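Local coordinates for EF0056 (PDB 6ORI), which is of unknown function but, as part of the N-terminal region of an enterococcal surface protein, is probably linked to biofilm formation, at residues A[48-53]-A[141-146]; A[65-70]-A[173-178]; A[278-283]-A[303-308]. All blocks are in the same frame, centred on the assembly; numbering follows the deposited sequence.

Interaction 1 of 3, residues A[48-53]-A[141-146]; sequences GNTIDF and VITFEK
Ile51 and Ile142 form the hydrogen-bonded pair of an antiparallel ladder: Ile51 N donates to Ile142 O at 3.0 Å, and Ile142 N donates to Ile51 O at 2.9 Å. The non-hydrogen-bonded pairs Thr50–Thr143 and Asp52–Val141 flank it. The axes of strand segments 50-53 and 141-144 approach to 4.6 Å and run at 170°, which confirms close antiparallel pairing, here within the N-terminal β domain. One step further, Phe144 N reaches Asn49 O over 2.8 Å, although Asn49 itself lies just before the strand.

A side-chain bond completes that end. Asn49 ND2 donates to Phe144 O at 2.9 Å, in the carbonyl plane and close to the plane of its own amide, with 159° at the hydrogen. ND2 thus takes the part that the backbone N of Asn49 would play in a regular hydrogen-bonded pair, and the N and O of Phe144 are both gripped by one residue. Thr143 CG2 lies alongside the same amide, the two side chains pointing the same way.

Apolar contacts dominate the face of the two isoleucines. Ile51 CD1 meets the ring of Phe144 at CE1, 3.7 Å away. The Phe53 side chain crosses Ile142 at about a right angle, bringing CE2 to 3.8 Å from Ile142 CG1. Leu148 and Ile151 of helix 148-155, which covers this face, and Phe36 of strand 31-38 add to the layer. On the other face Thr50 CG2 touches Val141 CG1 at 3.7 Å, and Asp52 OD1 passes near Val141 CG2.

Chemically the ladder is two-sided: buried isoleucine and phenylalanine groups line the inner face, threonine, valine and aspartate the more exposed one, and an asparagine amide serves Phe144 O where backbone pairing stops.

Interaction 2 of 3, residues A[65-70]-A[173-178]; sequences TANWEI and SHQDDD
Trp68 and Ser173 make one antiparallel, non-hydrogen-bonded pair with CA atoms 5.0 Å apart, and beside it His174 N donates to Asn67 O at 3.0 Å, where segment 173-178 turns into the short 3-10 segment 174-175.

Asn67 uses both ends of its amide. With CG anti to the backbone N (chi1 -175°), OD1 accepts from Gln175 N at 2.8 Å in the amide carbonyl plane, while ND2 donates to Ser173 OG at 2.9 Å. Ser173 OG passes its own hydrogen to Asp176 OD2 over 2.7 Å, so the hydroxyl both accepts and donates. The Gln175 side chain crosses that of Asn67 at about a right angle, its CG lying close to OD1. ND2 of Asn67 also sits above one face of the Trp68 ring, toward the rim, and Ser173 CB meets the indole near CZ3.

The His174 ring is held at its edge from several directions. ND1 donates to Asp178 OD1 at 2.7 Å, on the syn lone pair of the carboxylate and near the ring plane. NE2 makes a long, weak bond to Glu69 OE2 at 3.3 Å; the carboxylate and ring planes stand 86° apart. A water bonded to NE2 at 2.8 Å also donates to Ala66 O, bridging the two segments. Arg71 forms salt bridges with both Glu69 OE1 and Asp178 OD2, and would offset the like charges of the two acids.

The contact lies where strands 68-74 and 166-173 end their pairing, with strand 113-117 on the other flank of 68-74. Trp68 packs edge-to-face with Phe31 and Tyr29, the latter also bonded to Gln175 and Asp176, and the turn leads on into strand 179-181.

Interaction 3 of 3, residues A[278-283]-A[303-308]; sequences SGIQMH and ADLAIE
Ile280 wedges its two branches against Leu305 and Ile307 of the facing segment 303-308. Its CG2 lies 3.8 Å from Leu305 CB, whereas CD1, carried by the other branch, reaches Ile307 CG2 at 3.6 Å. Both pairs of side chains cross at about a right angle. In Ile307 a chi1 of 52° sets CG1 between the backbone N and carbonyl carbon, and CG1, CG2 and CD1 all come near the single methyl CD1 of Ile280.

Leu305 fills the next hollow, between Ile280 and Met282: its CD1 approaches Met282 CB to 3.8 Å and also lies near Ile280 CG2. Of the Met282 side chain, CB makes the contacts across to segment 303-308. CG is anti to the backbone N (chi1 -167°), and the extended chain leads away toward Ala265 and Ile321 of the separate four-stranded sheet. The small Ala303 completes the row, CB to CB with Met282 at 4.1 Å.

Behind this relief runs the backbone ladder. Leu305 N donates to Ile280 O at 2.8 Å and Met282 N to Ala303 O at 2.9 Å, almost straight at 178°; the return bond from Ala303 N to Met282 O is weak. Gln281 and Asp304 pair on the opposite face, where His283 NE2 donates to Gln281 OE1 and a water to Asp304 OD1, which Lys301 also salt-bridges.

The chemistry divides by face: aliphatic groups of the five-stranded sheet pack toward strands 264-269 and 318-322 as in a β sandwich, consistent with an immunoglobulin-like domain, while the face of Gln281 and Asp304 is polar.

In the fold
From the N terminus, strand 50-59 opens interaction 1, and strand 68-74, the next in the chain, opens interaction 2. The chain returns to close the first at strand 135-144 and the second at the end of strand 166-173, so the two loops cross rather than nest. Both belong to the same curled antiparallel sheet, their centres about 28 Å apart. Interaction 3 follows in series, closing a much shorter excursion between strands 277-284 and 300-304 across the chain's centre, its own centre about 40 Å from that of interaction 1 and about 39 Å from that of interaction 2. Two long crossed closures tie distant strands of the first half together, and a local one joins an edge strand to its sheet in the second.

Interaction 1 of 3, residues A[48-53]-A[141-146]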
# COMPACT_ATOMS: atom_id res chain seq x y z
N GLY A 48 -25.29 -5.72 -3.85
CA GLY A 48 -24.81 -6.70 -4.82
C GLY A 48 -23.76 -7.62 -4.20
O GLY A 48 -23.48 -7.55 -3.00
N ASN A 49 -23.20 -8.51 -5.03
CA ASN A 49 -22.29 -9.54 -4.54
C ASN A 49 -20.92 -9.48 -5.20
O ASN A 49 -20.23 -10.50 -5.30
CB ASN A 49 -22.86 -10.95 -4.73
CG ASN A 49 -22.92 -11.37 -6.17
OD1 ASN A 49 -23.18 -10.57 -7.07
ND2 ASN A 49 -22.65 -12.63 -6.40
N THR A 50 -20.52 -8.30 -5.64
CA THR A 50 -19.23 -8.15 -6.32
C THR A 50 -18.41 -6.98 -5.80
O THR A 50 -18.93 -5.94 -5.39
CB THR A 50 -19.41 -7.99 -7.85
OG1 THR A 50 -20.31 -6.91 -8.13
CG2 THR A 50 -19.94 -9.27 -8.46
N ILE A 51 -17.10 -7.16 -5.85
CA ILE A 51 -16.16 -6.05 -5.68
C ILE A 51 -15.32 -5.94 -6.94
O ILE A 51 -14.63 -6.89 -7.31
CB ILE A 51 -15.26 -6.25 -4.45
CG1 ILE A 51 -16.09 -6.23 -3.16
CG2 ILE A 51 -14.13 -5.19 -4.40
CD1 ILE A 51 -15.31 -6.61 -1.92
N ASP A 52 -15.35 -4.78 -7.58
CA ASP A 52 -14.54 -4.52 -8.76
C ASP A 52 -13.14 -4.09 -8.33
O ASP A 52 -12.99 -3.42 -7.29
CB ASP A 52 -15.16 -3.40 -9.62
CG ASP A 52 -16.45 -3.80 -10.32
OD1 ASP A 52 -16.86 -4.98 -10.27
OD2 ASP A 52 -17.04 -2.90 -10.95
N PHE A 53 -12.14 -4.41 -9.15
CA PHE A 53 -10.76 -4.04 -8.83
C PHE A 53 -9.91 -4.00 -10.09
O PHE A 53 -10.32 -4.51 -11.13
CB PHE A 53 -10.11 -4.99 -7.78
CG PHE A 53 -9.83 -6.40 -8.29
CD1 PHE A 53 -8.63 -6.74 -8.89
CD2 PHE A 53 -10.80 -7.37 -8.16
CE1 PHE A 53 -8.41 -8.03 -9.33
CE2 PHE A 53 -10.58 -8.67 -8.58
CZ PHE A 53 -9.40 -9.00 -9.18
N VAL A 141 -12.97 -8.70 -10.84
CA VAL A 141 -14.21 -8.89 -10.11
C VAL A 141 -14.02 -10.01 -9.10
O VAL A 141 -13.63 -11.12 -9.46
CB VAL A 141 -15.43 -9.24 -11.03
CG1 VAL A 141 -16.68 -9.41 -10.19
CG2 VAL A 141 -15.66 -8.18 -12.07
N ILE A 142 -14.26 -9.70 -7.83
CA ILE A 142 -14.44 -10.71 -6.79
C ILE A 142 -15.93 -10.96 -6.68
O ILE A 142 -16.70 -10.05 -6.40
CB ILE A 142 -13.92 -10.25 -5.43
CG1 ILE A 142 -12.43 -9.84 -5.48
CG2 ILE A 142 -14.12 -11.38 -4.39
CD1 ILE A 142 -11.96 -9.10 -4.22
N THR A 143 -16.34 -12.20 -6.88
CA THR A 143 -17.75 -12.58 -6.82
C THR A 143 -17.99 -13.41 -5.57
O THR A 143 -17.32 -14.41 -5.34
CB THR A 143 -18.13 -13.41 -8.06
OG1 THR A 143 -17.95 -12.63 -9.24
CG2 THR A 143 -19.58 -13.86 -8.01
N PHE A 144 -19.02 -13.03 -4.80
CA PHE A 144 -19.34 -13.66 -3.52
C PHE A 144 -20.57 -14.55 -3.59
O PHE A 144 -21.41 -14.37 -4.46
CB PHE A 144 -19.54 -12.57 -2.43
CG PHE A 144 -18.28 -11.80 -2.06
CD1 PHE A 144 -17.91 -10.68 -2.77
CD2 PHE A 144 -17.48 -12.22 -1.02
CE1 PHE A 144 -16.74 -9.99 -2.42
CE2 PHE A 144 -16.34 -11.52 -0.67
CZ PHE A 144 -15.96 -10.41 -1.39
N GLU A 145 -20.67 -15.48 -2.64
CA GLU A 145 -21.81 -16.39 -2.53
C GLU A 145 -23.09 -15.70 -2.12
O GLU A 145 -24.19 -16.21 -2.38
CB GLU A 145 -21.52 -17.45 -1.47
CG GLU A 145 -20.39 -18.37 -1.82
CD GLU A 145 -20.04 -19.30 -0.67
OE1 GLU A 145 -20.29 -18.94 0.51
OE2 GLU A 145 -19.50 -20.40 -0.94
N LYS A 146 -22.94 -14.58 -1.43
CA LYS A 146 -24.06 -13.81 -0.89
C LYS A 146 -23.79 -12.35 -1.19
O LYS A 146 -22.66 -11.95 -1.45
CB LYS A 146 -24.12 -13.91 0.65
CG LYS A 146 -24.32 -15.28 1.22
CD LYS A 146 -24.19 -15.21 2.75
CE LYS A 146 -24.29 -16.57 3.41
NZ LYS A 146 -25.66 -17.15 3.26

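Interaction 2 of 3, residues A[65-70]-A[173-178]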
# COMPACT_ATOMS: atom_id res chain seq x y z
N THR A 65 8.54 -16.20 -18.08
CA THR A 65 8.26 -17.52 -17.51
C THR A 65 7.20 -17.53 -16.42
O THR A 65 6.85 -16.50 -15.87
CB THR A 65 9.50 -18.28 -16.93
OG1 THR A 65 9.78 -17.87 -15.59
CG2 THR A 65 10.75 -18.13 -17.78
N ALA A 66 6.73 -18.74 -16.12
CA ALA A 66 5.78 -18.99 -15.05
C ALA A 66 6.42 -18.96 -13.67
O ALA A 66 5.75 -19.25 -12.69
CB ALA A 66 5.13 -20.34 -15.27
N ASN A 67 7.70 -18.60 -13.56
CA ASN A 67 8.33 -18.54 -12.25
C ASN A 67 7.63 -17.59 -11.27
O ASN A 67 7.62 -17.83 -10.07
CB ASN A 67 9.78 -18.11 -12.38
CG ASN A 67 10.50 -18.15 -11.06
OD1 ASN A 67 10.65 -19.22 -10.46
ND2 ASN A 67 10.90 -16.99 -10.56
N TRP A 68 7.12 -16.51 -11.83
CA TRP A 68 6.63 -15.36 -11.07
C TRP A 68 5.14 -15.50 -10.88
O TRP A 68 4.38 -15.51 -11.84
CB TRP A 68 6.96 -14.10 -11.84
CG TRP A 68 8.39 -14.03 -12.28
CD1 TRP A 68 8.85 -14.12 -13.55
CD2 TRP A 68 9.55 -13.88 -11.44
NE1 TRP A 68 10.22 -14.04 -13.57
CE2 TRP A 68 10.68 -13.89 -12.29
CE3 TRP A 68 9.75 -13.75 -10.07
CZ2 TRP A 68 11.97 -13.77 -11.81
CZ3 TRP A 68 11.04 -13.61 -9.60
CH2 TRP A 68 12.14 -13.63 -10.47
N GLU A 69 4.74 -15.59 -9.62
CA GLU A 69 3.33 -15.81 -9.28
C GLU A 69 2.81 -14.74 -8.34
O GLU A 69 3.38 -14.50 -7.27
CB GLU A 69 3.16 -17.17 -8.64
CG GLU A 69 1.73 -17.53 -8.30
CD GLU A 69 1.64 -18.96 -7.86
OE1 GLU A 69 1.84 -19.21 -6.65
OE2 GLU A 69 1.43 -19.82 -8.74
N ILE A 70 1.73 -14.10 -8.73
CA ILE A 70 1.07 -13.11 -7.91
C ILE A 70 0.15 -13.83 -6.96
O ILE A 70 -0.60 -14.74 -7.38
CB ILE A 70 0.24 -12.15 -8.78
CG1 ILE A 70 1.14 -11.32 -9.71
CG2 ILE A 70 -0.62 -11.21 -7.90
CD1 ILE A 70 0.38 -10.55 -10.77
N SER A 173 8.37 -16.38 -6.05
CA SER A 173 9.22 -16.95 -7.06
C SER A 173 9.35 -18.46 -6.82
O SER A 173 9.85 -18.89 -5.78
CB SER A 173 10.59 -16.29 -6.94
OG SER A 173 11.53 -16.99 -7.74
N HIS A 174 8.89 -19.25 -7.77
CA HIS A 174 8.89 -20.71 -7.61
C HIS A 174 10.32 -21.28 -7.47
O HIS A 174 10.53 -22.21 -6.69
CB HIS A 174 8.12 -21.39 -8.75
CG HIS A 174 6.65 -21.09 -8.79
ND1 HIS A 174 5.85 -21.05 -7.67
CD2 HIS A 174 5.84 -20.82 -9.84
CE1 HIS A 174 4.61 -20.76 -8.03
NE2 HIS A 174 4.58 -20.63 -9.34
N GLN A 175 11.28 -20.70 -8.19
CA GLN A 175 12.67 -21.18 -8.17
C GLN A 175 13.33 -20.88 -6.82
O GLN A 175 14.39 -21.44 -6.51
CB GLN A 175 13.48 -20.55 -9.32
CG GLN A 175 13.66 -19.04 -9.21
CD GLN A 175 14.16 -18.38 -10.48
OE1 GLN A 175 14.09 -18.94 -11.56
NE2 GLN A 175 14.65 -17.14 -10.35
N ASP A 176 12.73 -19.98 -6.06
CA ASP A 176 13.20 -19.61 -4.73
C ASP A 176 12.27 -20.18 -3.64
O ASP A 176 12.05 -19.55 -2.60
CB ASP A 176 13.27 -18.09 -4.61
CG ASP A 176 14.27 -17.47 -5.57
OD1 ASP A 176 15.47 -17.77 -5.41
OD2 ASP A 176 13.88 -16.69 -6.47
N ASP A 177 11.72 -21.35 -3.92
CA ASP A 177 10.85 -22.06 -2.97
C ASP A 177 9.67 -21.21 -2.49
O ASP A 177 9.29 -21.24 -1.33
CB ASP A 177 11.68 -22.58 -1.80
CG ASP A 177 12.81 -23.48 -2.25
OD1 ASP A 177 12.65 -24.15 -3.30
OD2 ASP A 177 13.86 -23.52 -1.58
N ASP A 178 9.10 -20.45 -3.42
CA ASP A 178 7.92 -19.60 -3.17
C ASP A 178 8.15 -18.51 -2.15
O ASP A 178 7.21 -18.00 -1.53
CB ASP A 178 6.69 -20.44 -2.81
CG ASP A 178 6.15 -21.19 -3.99
OD1 ASP A 178 6.59 -20.91 -5.12
OD2 ASP A 178 5.26 -22.05 -3.79
O HOH W 1 3.40 -20.15 -11.81

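Interaction 3 of 3, residues A[278-283]-A[303-308]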
# COMPACT_ATOMS: atom_id res chain seq x y z
N SER A 278 6.90 10.71 19.20
CA SER A 278 7.79 11.83 19.49
C SER A 278 8.32 12.34 18.15
O SER A 278 7.57 12.94 17.38
CB SER A 278 8.90 11.42 20.46
OG SER A 278 9.73 10.40 19.95
N GLY A 279 9.58 12.04 17.84
CA GLY A 279 10.15 12.47 16.58
C GLY A 279 9.45 11.82 15.40
O GLY A 279 9.00 10.68 15.44
N ILE A 280 9.41 12.58 14.31
CA ILE A 280 8.87 12.12 13.04
C ILE A 280 9.89 12.49 12.00
O ILE A 280 10.16 13.68 11.78
CB ILE A 280 7.51 12.74 12.71
CG1 ILE A 280 6.54 12.48 13.85
CG2 ILE A 280 6.98 12.18 11.39
CD1 ILE A 280 5.28 13.29 13.79
N GLN A 281 10.50 11.50 11.36
CA GLN A 281 11.51 11.72 10.33
C GLN A 281 10.95 11.46 8.96
O GLN A 281 10.19 10.52 8.76
CB GLN A 281 12.73 10.81 10.50
CG GLN A 281 13.30 10.79 11.91
CD GLN A 281 14.62 10.06 12.02
OE1 GLN A 281 15.04 9.29 11.15
NE2 GLN A 281 15.31 10.31 13.12
N MET A 282 11.35 12.27 7.99
CA MET A 282 11.06 12.02 6.59
C MET A 282 12.30 11.45 5.96
O MET A 282 13.42 12.01 6.13
CB MET A 282 10.70 13.33 5.88
CG MET A 282 10.09 13.12 4.52
SD MET A 282 9.68 14.73 3.83
CE MET A 282 8.83 14.21 2.35
N HIS A 283 12.17 10.32 5.28
CA HIS A 283 13.28 9.73 4.55
C HIS A 283 13.02 9.74 3.07
O HIS A 283 11.89 9.50 2.63
CB HIS A 283 13.53 8.28 4.98
CG HIS A 283 14.01 8.12 6.39
ND1 HIS A 283 14.52 6.93 6.87
CD2 HIS A 283 14.09 9.00 7.42
CE1 HIS A 283 14.86 7.08 8.14
NE2 HIS A 283 14.62 8.33 8.49
N ALA A 303 14.34 15.32 6.50
CA ALA A 303 13.69 16.34 7.32
C ALA A 303 13.19 15.83 8.64
O ALA A 303 12.85 14.65 8.77
CB ALA A 303 12.52 16.96 6.58
N ASP A 304 13.14 16.73 9.61
CA ASP A 304 12.35 16.57 10.82
C ASP A 304 10.97 17.11 10.52
O ASP A 304 10.85 18.21 9.99
CB ASP A 304 12.96 17.40 11.95
CG ASP A 304 14.32 16.90 12.38
OD1 ASP A 304 14.45 15.69 12.67
OD2 ASP A 304 15.25 17.73 12.42
N LEU A 305 9.94 16.36 10.87
CA LEU A 305 8.54 16.72 10.61
C LEU A 305 7.77 17.01 11.88
O LEU A 305 8.14 16.53 12.97
CB LEU A 305 7.84 15.57 9.89
CG LEU A 305 8.44 15.20 8.54
CD1 LEU A 305 7.64 14.03 7.95
CD2 LEU A 305 8.47 16.36 7.56
N ALA A 306 6.67 17.74 11.75
CA ALA A 306 5.76 17.99 12.85
C ALA A 306 4.38 17.43 12.56
O ALA A 306 4.01 17.19 11.40
CB ALA A 306 5.65 19.48 13.09
N ILE A 307 3.59 17.25 13.60
CA ILE A 307 2.16 17.00 13.44
C ILE A 307 1.42 17.90 14.39
O ILE A 307 2.00 18.44 15.33
CB ILE A 307 1.74 15.54 13.72
CG1 ILE A 307 2.25 15.09 15.09
CG2 ILE A 307 2.15 14.63 12.56
CD1 ILE A 307 1.70 13.73 15.49
N GLU A 308 0.14 18.06 14.11
CA GLU A 308 -0.74 18.91 14.90
C GLU A 308 -1.11 18.14 16.17
O GLU A 308 -1.66 17.04 16.10
CB GLU A 308 -2.00 19.21 14.10
CG GLU A 308 -3.05 20.02 14.88
CD GLU A 308 -2.48 21.31 15.40
OE1 GLU A 308 -2.13 22.17 14.57
OE2 GLU A 308 -2.35 21.48 16.64
O HOH W 2 12.68 13.95 13.55